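Local coordinates for Lin2111 protein (PDB 3EDP), which has no established function but probably acts as a DNA-binding transcription regulator of the GntR family, joining a winged helix-turn-helix domain to a UTRA domain, at residues A[180-185]-A[204-209]; A[12-17]-A[51-56]; A[82-87]-A[154-159]. All coordinates share one frame; numbering follows the deposited sequence.

Contact 1: A[180-185]-A[204-209]; sequences ELQLIL and KLSSVF
Leu181 and Leu205 face each other as a non-hydrogen-bonded pair of the antiparallel sheet of the UTRA domain, where strand 176-185, outermost within this chain, runs beside strand 201-211. Their side chains lie side by side and point the same way, touching through one methyl each, Leu181 CD1 to Leu205 CD1 at 3.6 Å. The two chains start differently, with CG anti to the backbone N in Leu205 (chi1 175°) and anti to the carbonyl carbon in Leu181, yet their CD1 methyls meet. This face is also the dimer side: Leu181 packs on Glu224 of the second subunit and Leu205 on Gln179 of the second subunit.

The other face carries Glu180, Gln182, Lys204 and Ser206. Gln182 and Lys204, a hydrogen-bonded pair, extend alongside each other, with Gln182 NE2 3.8 Å from Lys204 CD, so the amide rests against the aliphatic part of the lysine rather than its ammonium. Lys204 also leans on Tyr221 and Tyr223 of the next strand. Glu180 and Ser206 approach more loosely, CB to CB at 4.2 Å. On this same face Ile184 CD1 approaches Lys204 CB at 4.2 Å, and Ile184 also packs on Tyr223.

Both hydrogen-bonded pairs are closed by two backbone bonds. Lys204 N to Gln182 O is the straightest of the four, at 2.8 Å and 172° at the hydrogen, although the donor is tilted 31° from the carbonyl plane. Lys204 O accepts two hydrogen bonds, from Gln182 N and from a water. That water bridges the two strands on the polar face: it also accepts from Gln182 NE2 at 2.8 Å and is hydrogen-bonded to Ser206 OG at 2.8 Å.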
ATOM      1  N   GLU A 180      -5.851  -4.774  -6.189  1.00 25.54           N
ATOM      2  CA  GLU A 180      -6.572  -5.055  -7.423  1.00 34.90           C
ATOM      3  C   GLU A 180      -7.145  -3.728  -7.924  1.00 38.71           C
ATOM      4  O   GLU A 180      -7.580  -2.892  -7.123  1.00 28.97           O
ATOM      5  CB  GLU A 180      -7.676  -6.077  -7.161  1.00 37.11           C
ATOM      6  CG  GLU A 180      -8.334  -6.635  -8.406  1.00 59.33           C
ATOM      7  CD  GLU A 180      -9.637  -7.359  -8.103  1.00 75.82           C
ATOM      8  OE1 GLU A 180      -9.838  -7.782  -6.942  1.00 75.04           O
ATOM      9  OE2 GLU A 180     -10.463  -7.502  -9.030  1.00 85.80           O
ATOM     10  N   LEU A 181      -7.114  -3.528  -9.240  1.00 37.90           N
ATOM     11  CA  LEU A 181      -7.516  -2.263  -9.861  1.00 41.50           C
ATOM     12  C   LEU A 181      -8.662  -2.504 -10.838  1.00 41.88           C
ATOM     13  O   LEU A 181      -8.498  -3.255 -11.796  1.00 41.79           O
ATOM     14  CB  LEU A 181      -6.348  -1.667 -10.650  1.00 54.16           C
ATOM     15  CG  LEU A 181      -5.029  -1.236  -9.999  1.00 65.85           C
ATOM     16  CD1 LEU A 181      -4.726  -1.966  -8.700  1.00 72.66           C
ATOM     17  CD2 LEU A 181      -3.876  -1.414 -11.002  1.00 66.81           C
ATOM     18  N   GLN A 182      -9.810  -1.866 -10.608  1.00 36.72           N
ATOM     19  CA  GLN A 182     -10.973  -2.054 -11.477  1.00 33.88           C
ATOM     20  C   GLN A 182     -11.647  -0.749 -11.857  1.00 37.69           C
ATOM     21  O   GLN A 182     -11.523   0.260 -11.158  1.00 35.92           O
ATOM     22  CB  GLN A 182     -12.033  -2.906 -10.784  1.00 38.35           C
ATOM     23  CG  GLN A 182     -11.731  -4.375 -10.665  1.00 51.83           C
ATOM     24  CD  GLN A 182     -12.778  -5.074  -9.818  1.00 55.53           C
ATOM     25  OE1 GLN A 182     -13.676  -5.737 -10.341  1.00 53.65           O
ATOM     26  NE2 GLN A 182     -12.689  -4.894  -8.503  1.00 49.26           N
ATOM     27  N   LEU A 183     -12.383  -0.800 -12.962  1.00 34.32           N
ATOM     28  CA  LEU A 183     -13.368   0.218 -13.307  1.00 32.93           C
ATOM     29  C   LEU A 183     -14.739  -0.386 -13.074  1.00 35.88           C
ATOM     30  O   LEU A 183     -15.019  -1.480 -13.561  1.00 41.53           O
ATOM     31  CB  LEU A 183     -13.260   0.595 -14.782  1.00 41.68           C
ATOM     32  CG  LEU A 183     -12.357   1.758 -15.174  1.00 46.36           C
ATOM     33  CD1 LEU A 183     -12.310   1.859 -16.692  1.00 39.90           C
ATOM     34  CD2 LEU A 183     -12.868   3.054 -14.559  1.00 37.91           C
ATOM     35  N   ILE A 184     -15.591   0.309 -12.327  1.00 34.34           N
ATOM     36  CA  ILE A 184     -16.953  -0.163 -12.104  1.00 35.86           C
ATOM     37  C   ILE A 184     -17.966   0.941 -12.369  1.00 40.98           C
ATOM     38  O   ILE A 184     -17.609   2.110 -12.553  1.00 34.87           O
ATOM     39  CB  ILE A 184     -17.162  -0.712 -10.657  1.00 34.48           C
ATOM     40  CG1 ILE A 184     -16.996   0.404  -9.626  1.00 35.48           C
ATOM     41  CG2 ILE A 184     -16.191  -1.856 -10.356  1.00 37.24           C
ATOM     42  CD1 ILE A 184     -17.404  -0.004  -8.219  1.00 45.01           C
ATOM     43  N   LEU A 185     -19.234   0.546 -12.398  1.00 48.53           N
ATOM     44  CA  LEU A 185     -20.339   1.485 -12.487  1.00 53.25           C
ATOM     45  C   LEU A 185     -20.648   1.974 -11.082  1.00 48.92           C
ATOM     46  O   LEU A 185     -20.592   1.201 -10.127  1.00 46.33           O
ATOM     47  CB  LEU A 185     -21.570   0.792 -13.079  1.00 52.09           C
ATOM     48  CG  LEU A 185     -21.491   0.413 -14.561  1.00 54.42           C
ATOM     49  CD1 LEU A 185     -22.328  -0.821 -14.867  1.00 55.53           C
ATOM     50  CD2 LEU A 185     -21.920   1.580 -15.432  1.00 58.00           C
ATOM     51  N   LYS A 204     -12.093   1.464  -8.694  1.00 29.56           N
ATOM     52  CA  LYS A 204     -12.137   0.752  -7.426  1.00 30.42           C
ATOM     53  C   LYS A 204     -10.779   0.094  -7.166  1.00 34.75           C
ATOM     54  O   LYS A 204     -10.360  -0.806  -7.891  1.00 29.84           O
ATOM     55  CB  LYS A 204     -13.256  -0.287  -7.414  1.00 32.31           C
ATOM     56  CG  LYS A 204     -13.300  -1.141  -6.153  1.00 36.99           C
ATOM     57  CD  LYS A 204     -14.271  -2.297  -6.305  1.00 40.76           C
ATOM     58  CE  LYS A 204     -14.486  -3.039  -4.991  1.00 42.57           C
ATOM     59  NZ  LYS A 204     -15.336  -4.238  -5.217  1.00 45.74           N
ATOM     60  N   LEU A 205     -10.092   0.583  -6.139  1.00 24.15           N
ATOM     61  CA  LEU A 205      -8.793   0.068  -5.739  1.00 18.95           C
ATOM     62  C   LEU A 205      -8.978  -0.812  -4.509  1.00 33.14           C
ATOM     63  O   LEU A 205      -9.251  -0.315  -3.413  1.00 28.78           O
ATOM     64  CB  LEU A 205      -7.855   1.237  -5.415  1.00 20.98           C
ATOM     65  CG  LEU A 205      -6.468   0.905  -4.853  1.00 25.51           C
ATOM     66  CD1 LEU A 205      -5.639   0.119  -5.875  1.00 22.21           C
ATOM     67  CD2 LEU A 205      -5.743   2.182  -4.409  1.00 28.59           C
ATOM     68  N   SER A 206      -8.855  -2.122  -4.688  1.00 29.06           N
ATOM     69  CA  SER A 206      -9.026  -3.039  -3.567  1.00 30.07           C
ATOM     70  C   SER A 206      -7.663  -3.398  -2.996  1.00 33.20           C
ATOM     71  O   SER A 206      -6.728  -3.683  -3.741  1.00 29.52           O
ATOM     72  CB  SER A 206      -9.779  -4.304  -3.995  1.00 22.62           C
ATOM     73  OG  SER A 206     -11.047  -3.987  -4.537  1.00 32.65           O
ATOM     74  N   SER A 207      -7.547  -3.354  -1.674  1.00 31.38           N
ATOM     75  CA  SER A 207      -6.295  -3.688  -1.002  1.00 24.02           C
ATOM     76  C   SER A 207      -6.539  -4.790   0.023  1.00 30.60           C
ATOM     77  O   SER A 207      -7.481  -4.716   0.818  1.00 30.21           O
ATOM     78  CB  SER A 207      -5.711  -2.463  -0.299  1.00 22.43           C
ATOM     79  OG  SER A 207      -5.551  -1.366  -1.170  1.00 27.77           O
ATOM     80  N   VAL A 208      -5.711  -5.825  -0.014  1.00 26.18           N
ATOM     81  CA  VAL A 208      -5.713  -6.826   1.037  1.00 30.59           C
ATOM     82  C   VAL A 208      -4.369  -6.751   1.763  1.00 29.78           C
ATOM     83  O   VAL A 208      -3.322  -6.878   1.145  1.00 28.14           O
ATOM     84  CB  VAL A 208      -5.926  -8.237   0.476  1.00 34.31           C
ATOM     85  CG1 VAL A 208      -5.874  -9.265   1.608  1.00 32.85           C
ATOM     86  CG2 VAL A 208      -7.258  -8.312  -0.266  1.00 32.59           C
ATOM     87  N   PHE A 209      -4.398  -6.497   3.065  1.00 30.54           N
ATOM     88  CA  PHE A 209      -3.169  -6.380   3.839  1.00 24.16           C
ATOM     89  C   PHE A 209      -2.893  -7.726   4.504  1.00 22.87           C
ATOM     90  O   PHE A 209      -3.790  -8.322   5.117  1.00 27.21           O
ATOM     91  CB  PHE A 209      -3.287  -5.290   4.902  1.00 27.79           C
ATOM     92  CG  PHE A 209      -3.504  -3.896   4.352  1.00 27.06           C
ATOM     93  CD1 PHE A 209      -2.434  -3.038   4.160  1.00 33.13           C
ATOM     94  CD2 PHE A 209      -4.778  -3.438   4.063  1.00 21.63           C
ATOM     95  CE1 PHE A 209      -2.627  -1.746   3.678  1.00 28.04           C
ATOM     96  CE2 PHE A 209      -4.982  -2.149   3.577  1.00 22.22           C
ATOM     97  CZ  PHE A 209      -3.905  -1.303   3.383  1.00 27.40           C
TER
HETATM   98  O   HOH W   1     -10.682  -3.475  -7.247  1.00 28.64           O

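Contact 2: A[12-17]-A[51-56]; sequences EVIASK and RRAVDL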
ATOM      1  N   GLU A  12     -37.516  -5.127  29.352  1.00 28.04           N
ATOM      2  CA  GLU A  12     -37.307  -3.735  28.954  1.00 34.15           C
ATOM      3  C   GLU A  12     -36.639  -2.935  30.067  1.00 31.73           C
ATOM      4  O   GLU A  12     -35.798  -2.075  29.800  1.00 37.43           O
ATOM      5  CB  GLU A  12     -38.623  -3.065  28.552  1.00 38.14           C
ATOM      6  CG  GLU A  12     -39.130  -3.451  27.182  1.00 47.12           C
ATOM      7  CD  GLU A  12     -40.449  -2.773  26.841  1.00 58.77           C
ATOM      8  OE1 GLU A  12     -40.838  -1.824  27.557  1.00 58.06           O
ATOM      9  OE2 GLU A  12     -41.097  -3.193  25.857  1.00 66.59           O
ATOM     10  N   VAL A  13     -37.020  -3.212  31.312  1.00 32.37           N
ATOM     11  CA  VAL A  13     -36.379  -2.553  32.448  1.00 31.76           C
ATOM     12  C   VAL A  13     -34.891  -2.889  32.452  1.00 32.49           C
ATOM     13  O   VAL A  13     -34.038  -2.007  32.592  1.00 36.04           O
ATOM     14  CB  VAL A  13     -37.021  -2.961  33.795  1.00 40.46           C
ATOM     15  CG1 VAL A  13     -36.247  -2.355  34.968  1.00 42.15           C
ATOM     16  CG2 VAL A  13     -38.471  -2.524  33.837  1.00 40.34           C
ATOM     17  N   ILE A  14     -34.582  -4.169  32.259  1.00 30.44           N
ATOM     18  CA  ILE A  14     -33.195  -4.620  32.237  1.00 25.23           C
ATOM     19  C   ILE A  14     -32.412  -4.079  31.032  1.00 31.38           C
ATOM     20  O   ILE A  14     -31.267  -3.663  31.176  1.00 28.71           O
ATOM     21  CB  ILE A  14     -33.093  -6.159  32.364  1.00 30.13           C
ATOM     22  CG1 ILE A  14     -33.528  -6.586  33.771  1.00 33.89           C
ATOM     23  CG2 ILE A  14     -31.671  -6.640  32.113  1.00 26.31           C
ATOM     24  CD1 ILE A  14     -33.483  -8.066  33.980  1.00 37.28           C
ATOM     25  N   ALA A  15     -33.034  -4.050  29.855  1.00 30.10           N
ATOM     26  CA  ALA A  15     -32.380  -3.442  28.689  1.00 29.50           C
ATOM     27  C   ALA A  15     -31.993  -1.982  28.965  1.00 30.27           C
ATOM     28  O   ALA A  15     -30.907  -1.541  28.596  1.00 34.43           O
ATOM     29  CB  ALA A  15     -33.283  -3.533  27.445  1.00 25.54           C
ATOM     30  N   SER A  16     -32.888  -1.239  29.612  1.00 33.11           N
ATOM     31  CA  SER A  16     -32.622   0.158  29.966  1.00 42.38           C
ATOM     32  C   SER A  16     -31.411   0.306  30.885  1.00 40.08           C
ATOM     33  O   SER A  16     -30.631   1.247  30.751  1.00 42.99           O
ATOM     34  CB  SER A  16     -33.845   0.791  30.637  1.00 45.52           C
ATOM     35  OG  SER A  16     -34.948   0.847  29.748  1.00 57.24           O
ATOM     36  N   LYS A  17     -31.264  -0.624  31.824  1.00 37.90           N
ATOM     37  CA  LYS A  17     -30.141  -0.592  32.756  1.00 40.30           C
ATOM     38  C   LYS A  17     -28.827  -0.915  32.052  1.00 41.14           C
ATOM     39  O   LYS A  17     -27.797  -0.294  32.325  1.00 40.59           O
ATOM     40  CB  LYS A  17     -30.389  -1.536  33.941  1.00 41.23           C
ATOM     41  CG  LYS A  17     -31.567  -1.095  34.821  1.00 44.61           C
ATOM     42  CD  LYS A  17     -31.569  -1.772  36.180  1.00 52.35           C
ATOM     43  CE  LYS A  17     -32.302  -3.108  36.147  1.00 57.21           C
ATOM     44  NZ  LYS A  17     -32.544  -3.660  37.524  1.00 57.19           N
ATOM     45  N   ARG A  51     -32.159 -12.793  27.488  1.00 21.87           N
ATOM     46  CA  ARG A  51     -32.106 -12.955  26.029  1.00 29.59           C
ATOM     47  C   ARG A  51     -32.998 -11.919  25.344  1.00 27.22           C
ATOM     48  O   ARG A  51     -32.658 -11.378  24.287  1.00 24.73           O
ATOM     49  CB  ARG A  51     -32.489 -14.375  25.600  1.00 31.19           C
ATOM     50  CG  ARG A  51     -32.586 -14.545  24.077  1.00 43.83           C
ATOM     51  CD  ARG A  51     -32.976 -15.965  23.672  1.00 50.54           C
ATOM     52  NE  ARG A  51     -34.288 -16.357  24.188  1.00 64.58           N
ATOM     53  CZ  ARG A  51     -34.479 -17.276  25.132  1.00 72.77           C
ATOM     54  NH1 ARG A  51     -35.710 -17.568  25.540  1.00 71.59           N
ATOM     55  NH2 ARG A  51     -33.440 -17.909  25.667  1.00 75.00           N
ATOM     56  N   ARG A  52     -34.133 -11.627  25.971  1.00 25.06           N
ATOM     57  CA  ARG A  52     -35.054 -10.622  25.450  1.00 28.39           C
ATOM     58  C   ARG A  52     -34.506  -9.201  25.587  1.00 26.49           C
ATOM     59  O   ARG A  52     -34.694  -8.373  24.700  1.00 25.62           O
ATOM     60  CB  ARG A  52     -36.412 -10.730  26.137  1.00 27.59           C
ATOM     61  CG  ARG A  52     -37.208 -11.968  25.738  1.00 28.53           C
ATOM     62  CD  ARG A  52     -38.342 -12.210  26.723  1.00 31.58           C
ATOM     63  NE  ARG A  52     -39.312 -13.176  26.225  1.00 30.75           N
ATOM     64  CZ  ARG A  52     -40.300 -13.683  26.955  1.00 36.18           C
ATOM     65  NH1 ARG A  52     -40.436 -13.323  28.235  1.00 29.02           N
ATOM     66  NH2 ARG A  52     -41.149 -14.552  26.402  1.00 30.87           N
ATOM     67  N   ALA A  53     -33.851  -8.921  26.708  1.00 23.19           N
ATOM     68  CA  ALA A  53     -33.228  -7.621  26.913  1.00 27.21           C
ATOM     69  C   ALA A  53     -32.161  -7.389  25.845  1.00 29.12           C
ATOM     70  O   ALA A  53     -32.115  -6.329  25.221  1.00 32.08           O
ATOM     71  CB  ALA A  53     -32.607  -7.536  28.311  1.00 24.32           C
ATOM     72  N   VAL A  54     -31.309  -8.392  25.642  1.00 24.59           N
ATOM     73  CA  VAL A  54     -30.233  -8.296  24.665  1.00 25.34           C
ATOM     74  C   VAL A  54     -30.798  -8.155  23.241  1.00 31.89           C
ATOM     75  O   VAL A  54     -30.330  -7.313  22.477  1.00 32.56           O
ATOM     76  CB  VAL A  54     -29.237  -9.490  24.770  1.00 27.64           C
ATOM     77  CG1 VAL A  54     -28.181  -9.429  23.653  1.00 31.24           C
ATOM     78  CG2 VAL A  54     -28.550  -9.498  26.134  1.00 31.95           C
ATOM     79  N   ASP A  55     -31.807  -8.961  22.895  1.00 28.19           N
ATOM     80  CA  ASP A  55     -32.465  -8.841  21.583  1.00 33.67           C
ATOM     81  C   ASP A  55     -32.860  -7.392  21.329  1.00 31.95           C
ATOM     82  O   ASP A  55     -32.704  -6.873  20.229  1.00 28.96           O
ATOM     83  CB  ASP A  55     -33.738  -9.686  21.504  1.00 27.99           C
ATOM     84  CG  ASP A  55     -33.469 -11.161  21.323  1.00 36.86           C
ATOM     85  OD1 ASP A  55     -32.296 -11.565  21.155  1.00 40.83           O
ATOM     86  OD2 ASP A  55     -34.459 -11.925  21.352  1.00 43.12           O
ATOM     87  N   LEU A  56     -33.401  -6.757  22.361  1.00 29.76           N
ATOM     88  CA  LEU A  56     -33.806  -5.359  22.292  1.00 33.58           C
ATOM     89  C   LEU A  56     -32.599  -4.454  22.030  1.00 36.97           C
ATOM     90  O   LEU A  56     -32.671  -3.522  21.224  1.00 34.82           O
ATOM     91  CB  LEU A  56     -34.490  -4.960  23.601  1.00 35.18           C
ATOM     92  CG  LEU A  56     -35.450  -3.774  23.630  1.00 47.32           C
ATOM     93  CD1 LEU A  56     -36.015  -3.608  25.034  1.00 43.52           C
ATOM     94  CD2 LEU A  56     -34.757  -2.503  23.192  1.00 56.04           C
TER
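Ala15 and Ala53 bring helices 10-23 and 47-59 of the GntR-type winged helix-turn-helix domain together, their CA atoms 4.6 Å apart. The short axes approach to 8.2 Å at a crossing angle of -56°, a close approach that two small residues at the crossing permit. Ala15 CB lies 3.8 Å from Ala53 O, and Ala53 CB in turn sits 3.8 Å from Ala15 N, so each methyl is set against the backbone of the other helix. Ile14 covers one flank with CG2, which reaches Ala53 CB at 4.0 Å; the same side chain continues onto Thr49 and Ile50 of helix 47-59.

Toward Glu12 and Leu56, both partly exposed, the contact nears solvent, although its distances are no longer. In Leu56 CG is anti to the backbone N (chi1 -157°), and from there the extended chi2 (179°) puts CD1 against Ala15 CB at 3.6 Å. The same methyl meets the aliphatic CG of Glu12 at 3.8 Å, the two side chains crossing at about a right angle. Beyond that methylene the glutamate chain runs on extended, and its OE1 forms a salt bridge with Lys8.

The side-chain contacts are therefore apolar, even where a charged residue borders them: Glu12 contributes a methylene to Leu56, while its carboxylate is engaged by a lysine outside both segments. Cohesion between the helices here rests on methyl packing and close backbone approach.

Contact 3: A[82-87]-A[154-159]; sequences ILEMTG and QAKDFQ
A chi1 of -66° sets CG of Met85, a selenomethionine, anti to its carbonyl carbon, and a bend at chi3 (86°) turns CE toward Phe158. The chain thus lies beside Phe158, pointing the same way, with CE 3.9 Å from Phe158 CB. Its CG faces two carbonyl oxygens of segment 154-159, 3.5 Å from Phe158 O and 3.6 Å from Ala155 O. In this way the end of helix 79-86 packs on the loop that follows strand 137-146 in the UTRA domain. Met85 and Phe158 both reach Phe104 of strand 99-108, and the Phe158 ring also meets that of Tyr126, which places this half of the contact in the core.

On the outer side, Glu84 bends at chi2 and lies alongside Lys156. The flat carboxylate end meets aliphatic carbons: CD is 3.4 Å from Lys156 CB and OE2 is 3.5 Å from Lys156 CD. The lysine carries on to a bend at chi4, leaving its NZ 5.2 Å from Glu84 OE2. Gln159 runs past the helix end with its chain extended, its CG 3.6 Å from Glu84 O. Its CA makes a C-H...O contact with Met85 O at 3.4 Å, next to the backbone hydrogen bonding of Met85 with Ile160.

Between the two segments themselves, the join thus combines methionine packing with aliphatic contact. Glu84 and Lys156 form no direct ion pair, although their opposite charges may still attract each other weakly, both residues being partly exposed.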
ATOM      1  N   ILE A  82     -14.920  10.982  17.325  1.00 36.75           N
ATOM      2  CA  ILE A  82     -14.608  11.520  16.008  1.00 39.45           C
ATOM      3  C   ILE A  82     -13.338  12.350  16.078  1.00 38.71           C
ATOM      4  O   ILE A  82     -12.434  12.195  15.248  1.00 35.93           O
ATOM      5  CB  ILE A  82     -15.772  12.339  15.432  1.00 36.58           C
ATOM      6  CG1 ILE A  82     -16.900  11.401  14.993  1.00 41.05           C
ATOM      7  CG2 ILE A  82     -15.308  13.154  14.243  1.00 32.04           C
ATOM      8  CD1 ILE A  82     -18.266  12.088  14.863  1.00 48.26           C
ATOM      9  N   LEU A  83     -13.264  13.209  17.089  1.00 38.04           N
ATOM     10  CA  LEU A  83     -12.064  14.003  17.340  1.00 44.79           C
ATOM     11  C   LEU A  83     -10.837  13.103  17.501  1.00 45.18           C
ATOM     12  O   LEU A  83      -9.771  13.398  16.974  1.00 39.94           O
ATOM     13  CB  LEU A  83     -12.251  14.863  18.595  1.00 46.67           C
ATOM     14  CG  LEU A  83     -11.083  15.777  18.966  1.00 53.23           C
ATOM     15  CD1 LEU A  83     -10.646  16.617  17.771  1.00 49.33           C
ATOM     16  CD2 LEU A  83     -11.452  16.665  20.148  1.00 54.17           C
ATOM     17  N   GLU A  84     -10.998  12.006  18.236  1.00 47.52           N
ATOM     18  CA  GLU A  84      -9.915  11.046  18.451  1.00 47.09           C
ATOM     19  C   GLU A  84      -9.488  10.333  17.163  1.00 40.04           C
ATOM     20  O   GLU A  84      -8.301  10.081  16.946  1.00 34.05           O
ATOM     21  CB  GLU A  84     -10.340  10.001  19.484  1.00 56.59           C
ATOM     22  CG  GLU A  84     -10.147  10.422  20.928  1.00 72.29           C
ATOM     23  CD  GLU A  84      -8.857   9.888  21.514  1.00 86.15           C
ATOM     24  OE1 GLU A  84      -7.899   9.666  20.741  1.00 88.38           O
ATOM     25  OE2 GLU A  84      -8.805   9.680  22.745  1.00 90.84           O
HETATM   26  N   MSE A  85     -10.458   9.998  16.320  1.00 32.54           N
HETATM   27  CA  MSE A  85     -10.180   9.178  15.142  1.00 39.04           C
HETATM   28  C   MSE A  85      -9.641   9.970  13.953  1.00 35.73           C
HETATM   29  O   MSE A  85      -8.884   9.444  13.135  1.00 41.42           O
HETATM   30  CB  MSE A  85     -11.437   8.415  14.723  1.00 27.12           C
HETATM   31  CG  MSE A  85     -11.886   7.380  15.740  1.00 33.25           C
HETATM   32 SE   MSE A  85     -13.758   6.860  15.506  0.61 39.80          SE
HETATM   33  CE  MSE A  85     -13.554   5.456  14.176  1.00 47.00           C
ATOM     34  N   THR A  86     -10.042  11.231  13.850  1.00 33.85           N
ATOM     35  CA  THR A  86      -9.757  12.008  12.654  1.00 28.27           C
ATOM     36  C   THR A  86      -9.089  13.334  12.983  1.00 33.38           C
ATOM     37  O   THR A  86      -8.573  14.003  12.099  1.00 32.96           O
ATOM     38  CB  THR A  86     -11.054  12.291  11.880  1.00 35.31           C
ATOM     39  OG1 THR A  86     -11.857  13.228  12.615  1.00 36.49           O
ATOM     40  CG2 THR A  86     -11.839  11.010  11.692  1.00 40.50           C
ATOM     41  N   GLY A  87      -9.122  13.721  14.256  1.00 35.66           N
ATOM     42  CA  GLY A  87      -8.536  14.980  14.687  1.00 37.04           C
ATOM     43  C   GLY A  87      -9.437  16.178  14.419  1.00 44.12           C
ATOM     44  O   GLY A  87      -9.016  17.328  14.547  1.00 47.29           O
ATOM     45  N   GLN A 154      -9.911   0.104  21.399  1.00 39.90           N
ATOM     46  CA  GLN A 154     -11.154   0.801  21.718  1.00 41.41           C
ATOM     47  C   GLN A 154     -11.489   1.746  20.565  1.00 39.82           C
ATOM     48  O   GLN A 154     -10.681   1.911  19.648  1.00 37.61           O
ATOM     49  CB  GLN A 154     -11.022   1.573  23.028  1.00 45.53           C
ATOM     50  CG  GLN A 154     -10.632   0.687  24.199  1.00 59.15           C
ATOM     51  CD  GLN A 154     -10.307   1.475  25.449  1.00 71.28           C
ATOM     52  OE1 GLN A 154     -10.780   2.599  25.633  1.00 77.15           O
ATOM     53  NE2 GLN A 154      -9.493   0.887  26.321  1.00 71.45           N
ATOM     54  N   ALA A 155     -12.671   2.358  20.611  1.00 31.41           N
ATOM     55  CA  ALA A 155     -13.131   3.247  19.546  1.00 43.40           C
ATOM     56  C   ALA A 155     -12.101   4.317  19.171  1.00 46.82           C
ATOM     57  O   ALA A 155     -11.823   4.533  17.992  1.00 47.68           O
ATOM     58  CB  ALA A 155     -14.459   3.895  19.926  1.00 44.70           C
ATOM     59  N   LYS A 156     -11.541   4.976  20.181  1.00 41.56           N
ATOM     60  CA  LYS A 156     -10.592   6.063  19.970  1.00 44.97           C
ATOM     61  C   LYS A 156      -9.259   5.604  19.364  1.00 49.61           C
ATOM     62  O   LYS A 156      -8.448   6.428  18.946  1.00 49.17           O
ATOM     63  CB  LYS A 156     -10.333   6.796  21.285  1.00 39.38           C
ATOM     64  CG  LYS A 156      -9.969   5.883  22.437  1.00 58.23           C
ATOM     65  CD  LYS A 156     -10.068   6.624  23.769  1.00 67.94           C
ATOM     66  CE  LYS A 156      -9.900   5.683  24.952  1.00 75.77           C
ATOM     67  NZ  LYS A 156      -8.567   5.022  24.953  1.00 81.79           N
ATOM     68  N   ASP A 157      -9.027   4.294  19.335  1.00 37.49           N
ATOM     69  CA  ASP A 157      -7.796   3.760  18.773  1.00 41.20           C
ATOM     70  C   ASP A 157      -7.878   3.606  17.261  1.00 39.90           C
ATOM     71  O   ASP A 157      -6.860   3.436  16.600  1.00 39.92           O
ATOM     72  CB  ASP A 157      -7.461   2.417  19.423  1.00 38.21           C
ATOM     73  CG  ASP A 157      -7.155   2.553  20.902  1.00 48.66           C
ATOM     74  OD1 ASP A 157      -6.355   3.449  21.249  1.00 43.40           O
ATOM     75  OD2 ASP A 157      -7.738   1.790  21.706  1.00 48.09           O
ATOM     76  N   PHE A 158      -9.089   3.661  16.718  1.00 30.85           N
ATOM     77  CA  PHE A 158      -9.260   3.494  15.280  1.00 34.69           C
ATOM     78  C   PHE A 158      -8.994   4.802  14.543  1.00 39.21           C
ATOM     79  O   PHE A 158      -9.859   5.334  13.834  1.00 38.41           O
ATOM     80  CB  PHE A 158     -10.646   2.925  14.952  1.00 33.41           C
ATOM     81  CG  PHE A 158     -10.828   1.503  15.394  1.00 38.74           C
ATOM     82  CD1 PHE A 158     -10.626   0.455  14.509  1.00 37.19           C
ATOM     83  CD2 PHE A 158     -11.174   1.210  16.704  1.00 35.71           C
ATOM     84  CE1 PHE A 158     -10.780  -0.858  14.926  1.00 42.01           C
ATOM     85  CE2 PHE A 158     -11.334  -0.096  17.119  1.00 38.73           C
ATOM     86  CZ  PHE A 158     -11.133  -1.131  16.233  1.00 43.41           C
ATOM     87  N   GLN A 159      -7.787   5.328  14.730  1.00 31.04           N
ATOM     88  CA  GLN A 159      -7.378   6.545  14.040  1.00 32.81           C
ATOM     89  C   GLN A 159      -7.232   6.246  12.558  1.00 32.23           C
ATOM     90  O   GLN A 159      -6.599   5.258  12.181  1.00 37.36           O
ATOM     91  CB  GLN A 159      -6.069   7.083  14.622  1.00 31.36           C
ATOM     92  CG  GLN A 159      -6.133   7.284  16.135  1.00 39.24           C
ATOM     93  CD  GLN A 159      -4.898   7.981  16.695  1.00 51.12           C
ATOM     94  OE1 GLN A 159      -3.809   7.907  16.120  1.00 51.68           O
ATOM     95  NE2 GLN A 159      -5.066   8.661  17.820  1.00 59.06           N
TER

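How the contacts relate
Along the chain, contact 2 closes within the N-terminal GntR-type domain before contact 3 opens, and contact 3 closes before contact 1 begins. Contacts 1 and 2 lie on opposite sides of the chain's centre, their centres 42 Å apart. Contact 3 falls between them in distance, its centre 29 Å from that of contact 2 and 26 Å from that of contact 1; none of the three touches another. Contact 3 packs helix 79-86, which follows the winged-helix strands, onto a UTRA loop, whereas contact 1 joins two strands of the UTRA sheet beside the second subunit. The probable DNA-binding module and the dimer-facing sheet edge are thus well separated.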